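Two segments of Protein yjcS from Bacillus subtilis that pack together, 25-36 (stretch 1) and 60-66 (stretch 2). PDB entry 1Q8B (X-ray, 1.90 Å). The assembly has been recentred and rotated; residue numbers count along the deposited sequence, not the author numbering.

Stretch 1, residues 25-36: DKDLNEIMKEFK
Stretch 2 60-66: ERKIMLW

A helix lies along a β-strand in nearly the same direction, joined by an apolar cluster around one isoleucine and, at the N-terminal end of the helix, by an arginine that grips a backbone carbonyl. The helix spans 28-36 and the strand 62-66, and both continue later in the chain. Their axes come within 10.8 Å, with an angle of 21° between their N-to-C directions (signed crossing angle -21°). In register, L28 CA lies 7.6 Å from R61 CA, and M32 CA lies 8.4 Å from I63 CA. The contact is modest, burying 372 Å² over both sides.

Before the helix, D25 (phi/psi -107/13) and K26 (-74/166) are in loop conformation, and D27 (-62/131) is the N-cap. With chi1 t, D27 turns its carboxylate back to the first turn, where D27 OD2 accepts from E30 N at 3.2 Å. Helical values near -60/-40 then hold through K36, supported by bonds such as I31 N to D27 O at 2.9 Å and K36 N to M32 O at 2.8 Å. The other stretch enters its strand through R61, whose left-handed phi/psi of 55/55 precedes extended values from K62 (-142/155) to W66 (-114/119).

The CA-to-CB bond of R61 points sideways, but chi1, chi2 and chi3, all m, fold the long side chain so that its end comes nearer the helix. K26 O, at the guanidinium edge and near its plane, accepts two hydrogen bonds: from R61 NH2 to K26 O at 3.1 Å and from R61 NH1 to K26 O at 3.2 Å. Arginine suits this place because its two terminal nitrogens can converge on a single carbonyl oxygen. L28 also lies beside the group, its CB 4.1 Å from R61 NH1, while I31 CD1 approaches R61 NH2 at 4.1 Å.

Beyond the arginine the contact becomes apolar. I63 points toward the helix with chi1 m and chi2 t, an extended arrangement that carries CD1 into a pocket formed by I31, M32 and F35. I63 CD1 lies 3.7 Å from I31 CG2 and 3.8 Å from SE of M32, a selenomethionine. It also sits over one face of the F35 ring: I63 CD1 is 3.9 Å from the F35 ring centroid and 19° off the normal, a CH-pi contact, with F35 CE1 3.7 Å from I63 CD1. A branched aliphatic side chain fills such a pocket without leaving polar groups unpaired.

I31 (m, t) and F35 (chi1 -85°, chi2 79°), one helical turn apart, both point toward the strand. M32 starts sideways, but its m, m, m rotamer curls the flexible chain inward. L65 (m, t) likewise starts sideways, and L65 CD2 reaches within 4.4 Å of F35 CD2. These five apolar residues are buried, whereas N29, E30 and K33 lie out of reach of the strand and are exposed, as befits an amphipathic helix. Along the strand, K62 points away and M64 stays out of reach, so the alternation leaves I63 as the main apolar anchor.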

# COMPACT_ATOMS: atom_id res chain seq x y z
N ASP A 25 -21.15 -0.89 -13.19
CA ASP A 25 -22.51 -0.52 -13.57
C ASP A 25 -23.43 -0.59 -12.36
O ASP A 25 -24.66 -0.55 -12.49
CB ASP A 25 -23.04 -1.44 -14.69
CG ASP A 25 -23.16 -2.90 -14.25
OD1 ASP A 25 -23.45 -3.75 -15.12
OD2 ASP A 25 -22.98 -3.19 -13.05
N LYS A 26 -22.84 -0.70 -11.18
CA LYS A 26 -23.63 -0.77 -9.96
C LYS A 26 -24.22 0.59 -9.61
O LYS A 26 -23.82 1.61 -10.16
CB LYS A 26 -22.76 -1.26 -8.80
CG LYS A 26 -22.32 -2.70 -8.94
CD LYS A 26 -21.59 -3.19 -7.71
CE LYS A 26 -21.20 -4.65 -7.88
NZ LYS A 26 -20.33 -5.13 -6.76
N ASP A 27 -25.19 0.56 -8.70
CA ASP A 27 -25.87 1.76 -8.23
C ASP A 27 -24.88 2.71 -7.55
O ASP A 27 -24.12 2.29 -6.69
CB ASP A 27 -26.97 1.37 -7.24
CG ASP A 27 -27.71 2.57 -6.67
OD1 ASP A 27 -28.44 3.23 -7.45
OD2 ASP A 27 -27.57 2.84 -5.46
N LEU A 28 -24.91 3.99 -7.94
CA LEU A 28 -24.01 4.99 -7.37
C LEU A 28 -24.05 5.01 -5.84
O LEU A 28 -23.03 5.24 -5.19
CB LEU A 28 -24.36 6.37 -7.92
CG LEU A 28 -23.50 7.57 -7.48
CD1 LEU A 28 -22.04 7.37 -7.89
CD2 LEU A 28 -24.06 8.84 -8.11
N ASN A 29 -25.23 4.77 -5.26
CA ASN A 29 -25.36 4.77 -3.81
C ASN A 29 -24.61 3.58 -3.24
O ASN A 29 -23.89 3.71 -2.24
CB ASN A 29 -26.83 4.68 -3.38
CG ASN A 29 -27.68 5.77 -3.99
OD1 ASN A 29 -27.40 6.96 -3.81
ND2 ASN A 29 -28.73 5.37 -4.71
N GLU A 30 -24.78 2.42 -3.86
CA GLU A 30 -24.11 1.21 -3.40
C GLU A 30 -22.60 1.46 -3.44
O GLU A 30 -21.88 1.14 -2.49
CB GLU A 30 -24.45 0.03 -4.30
CG GLU A 30 -25.91 -0.41 -4.28
CD GLU A 30 -26.15 -1.67 -5.11
OE1 GLU A 30 -27.33 -2.09 -5.23
OE2 GLU A 30 -25.18 -2.26 -5.64
N ILE A 31 -22.14 2.02 -4.56
CA ILE A 31 -20.73 2.32 -4.73
C ILE A 31 -20.23 3.28 -3.67
O ILE A 31 -19.19 3.05 -3.05
CB ILE A 31 -20.46 2.91 -6.14
CG1 ILE A 31 -20.76 1.86 -7.22
CG2 ILE A 31 -19.01 3.40 -6.23
CD1 ILE A 31 -20.74 2.39 -8.64
N MSE A 32 -20.98 4.35 -3.42
CA MSE A 32 -20.56 5.32 -2.42
C MSE A 32 -20.48 4.75 -1.01
O MSE A 32 -19.67 5.20 -0.21
CB MSE A 32 -21.48 6.55 -2.44
CG MSE A 32 -21.19 7.51 -3.58
SE MSE A 32 -19.28 7.99 -3.70
CE MSE A 32 -18.98 8.58 -1.88
N LYS A 33 -21.31 3.75 -0.70
CA LYS A 33 -21.26 3.14 0.62
C LYS A 33 -19.90 2.48 0.82
O LYS A 33 -19.34 2.52 1.92
CB LYS A 33 -22.36 2.09 0.79
CG LYS A 33 -23.72 2.69 1.09
CD LYS A 33 -24.77 1.61 1.31
CE LYS A 33 -26.09 2.21 1.77
NZ LYS A 33 -26.64 3.21 0.81
N GLU A 34 -19.37 1.89 -0.24
CA GLU A 34 -18.07 1.24 -0.18
C GLU A 34 -17.00 2.29 0.03
O GLU A 34 -16.04 2.08 0.77
CB GLU A 34 -17.79 0.46 -1.47
CG GLU A 34 -18.44 -0.90 -1.48
CD GLU A 34 -18.03 -1.73 -0.27
OE1 GLU A 34 -16.85 -2.13 -0.19
OE2 GLU A 34 -18.89 -1.98 0.60
N PHE A 35 -17.17 3.44 -0.62
CA PHE A 35 -16.20 4.51 -0.46
C PHE A 35 -16.30 5.16 0.92
O PHE A 35 -15.30 5.64 1.45
CB PHE A 35 -16.36 5.55 -1.58
CG PHE A 35 -15.62 5.18 -2.84
CD1 PHE A 35 -16.14 4.24 -3.72
CD2 PHE A 35 -14.36 5.70 -3.09
CE1 PHE A 35 -15.41 3.82 -4.82
CE2 PHE A 35 -13.63 5.29 -4.18
CZ PHE A 35 -14.15 4.35 -5.05
N LYS A 36 -17.49 5.15 1.51
CA LYS A 36 -17.63 5.72 2.84
C LYS A 36 -16.98 4.80 3.86
O LYS A 36 -16.37 5.27 4.82
CB LYS A 36 -19.11 5.94 3.17
CG LYS A 36 -19.69 7.13 2.42
CD LYS A 36 -18.89 8.39 2.73
CE LYS A 36 -19.19 9.53 1.78
NZ LYS A 36 -18.32 10.70 2.12
N GLU A 60 -22.57 12.03 -14.32
CA GLU A 60 -21.14 12.01 -14.56
C GLU A 60 -20.50 10.66 -14.31
O GLU A 60 -19.52 10.31 -14.96
CB GLU A 60 -20.43 13.04 -13.68
CG GLU A 60 -20.73 14.49 -14.01
CD GLU A 60 -20.27 14.87 -15.40
OE1 GLU A 60 -19.07 14.66 -15.72
OE2 GLU A 60 -21.11 15.37 -16.18
N ARG A 61 -21.06 9.90 -13.37
CA ARG A 61 -20.50 8.60 -13.01
C ARG A 61 -19.02 8.80 -12.64
O ARG A 61 -18.12 8.17 -13.22
CB ARG A 61 -20.64 7.61 -14.17
CG ARG A 61 -22.08 7.24 -14.49
CD ARG A 61 -22.73 6.48 -13.35
NE ARG A 61 -22.25 5.10 -13.27
CZ ARG A 61 -22.70 4.20 -12.41
NH1 ARG A 61 -23.65 4.52 -11.53
NH2 ARG A 61 -22.20 2.97 -12.41
N LYS A 62 -18.79 9.70 -11.69
CA LYS A 62 -17.44 10.01 -11.22
C LYS A 62 -17.45 10.24 -9.72
O LYS A 62 -18.48 10.61 -9.15
CB LYS A 62 -16.90 11.26 -11.92
CG LYS A 62 -16.57 11.07 -13.39
CD LYS A 62 -16.22 12.40 -14.04
CE LYS A 62 -15.67 12.20 -15.43
NZ LYS A 62 -16.53 11.27 -16.20
N ILE A 63 -16.30 10.02 -9.09
CA ILE A 63 -16.15 10.21 -7.65
C ILE A 63 -14.91 11.05 -7.42
O ILE A 63 -13.87 10.81 -8.03
CB ILE A 63 -16.00 8.85 -6.93
CG1 ILE A 63 -17.28 8.03 -7.09
CG2 ILE A 63 -15.69 9.07 -5.45
CD1 ILE A 63 -17.18 6.63 -6.55
N MSE A 64 -15.03 12.04 -6.55
CA MSE A 64 -13.91 12.92 -6.26
C MSE A 64 -13.24 12.58 -4.93
O MSE A 64 -13.93 12.25 -3.96
CB MSE A 64 -14.38 14.37 -6.23
CG MSE A 64 -13.25 15.38 -6.18
SE MSE A 64 -12.33 15.67 -7.87
CE MSE A 64 -13.87 15.91 -9.02
N LEU A 65 -11.91 12.68 -4.88
CA LEU A 65 -11.16 12.40 -3.66
C LEU A 65 -10.30 13.58 -3.23
O LEU A 65 -9.56 14.15 -4.03
CB LEU A 65 -10.26 11.17 -3.84
CG LEU A 65 -10.84 9.81 -4.25
CD1 LEU A 65 -9.70 8.80 -4.38
CD2 LEU A 65 -11.86 9.32 -3.21
N TRP A 66 -10.42 13.95 -1.96
CA TRP A 66 -9.64 15.03 -1.36
C TRP A 66 -8.77 14.32 -0.35
O TRP A 66 -9.29 13.70 0.57
CB TRP A 66 -10.54 16.03 -0.61
CG TRP A 66 -11.41 16.89 -1.49
CD1 TRP A 66 -11.29 17.08 -2.84
CD2 TRP A 66 -12.50 17.72 -1.07
NE1 TRP A 66 -12.23 17.99 -3.27
CE2 TRP A 66 -12.99 18.39 -2.21
CE3 TRP A 66 -13.12 17.96 0.17
CZ2 TRP A 66 -14.07 19.29 -2.16
CZ3 TRP A 66 -14.19 18.86 0.22
CH2 TRP A 66 -14.65 19.51 -0.93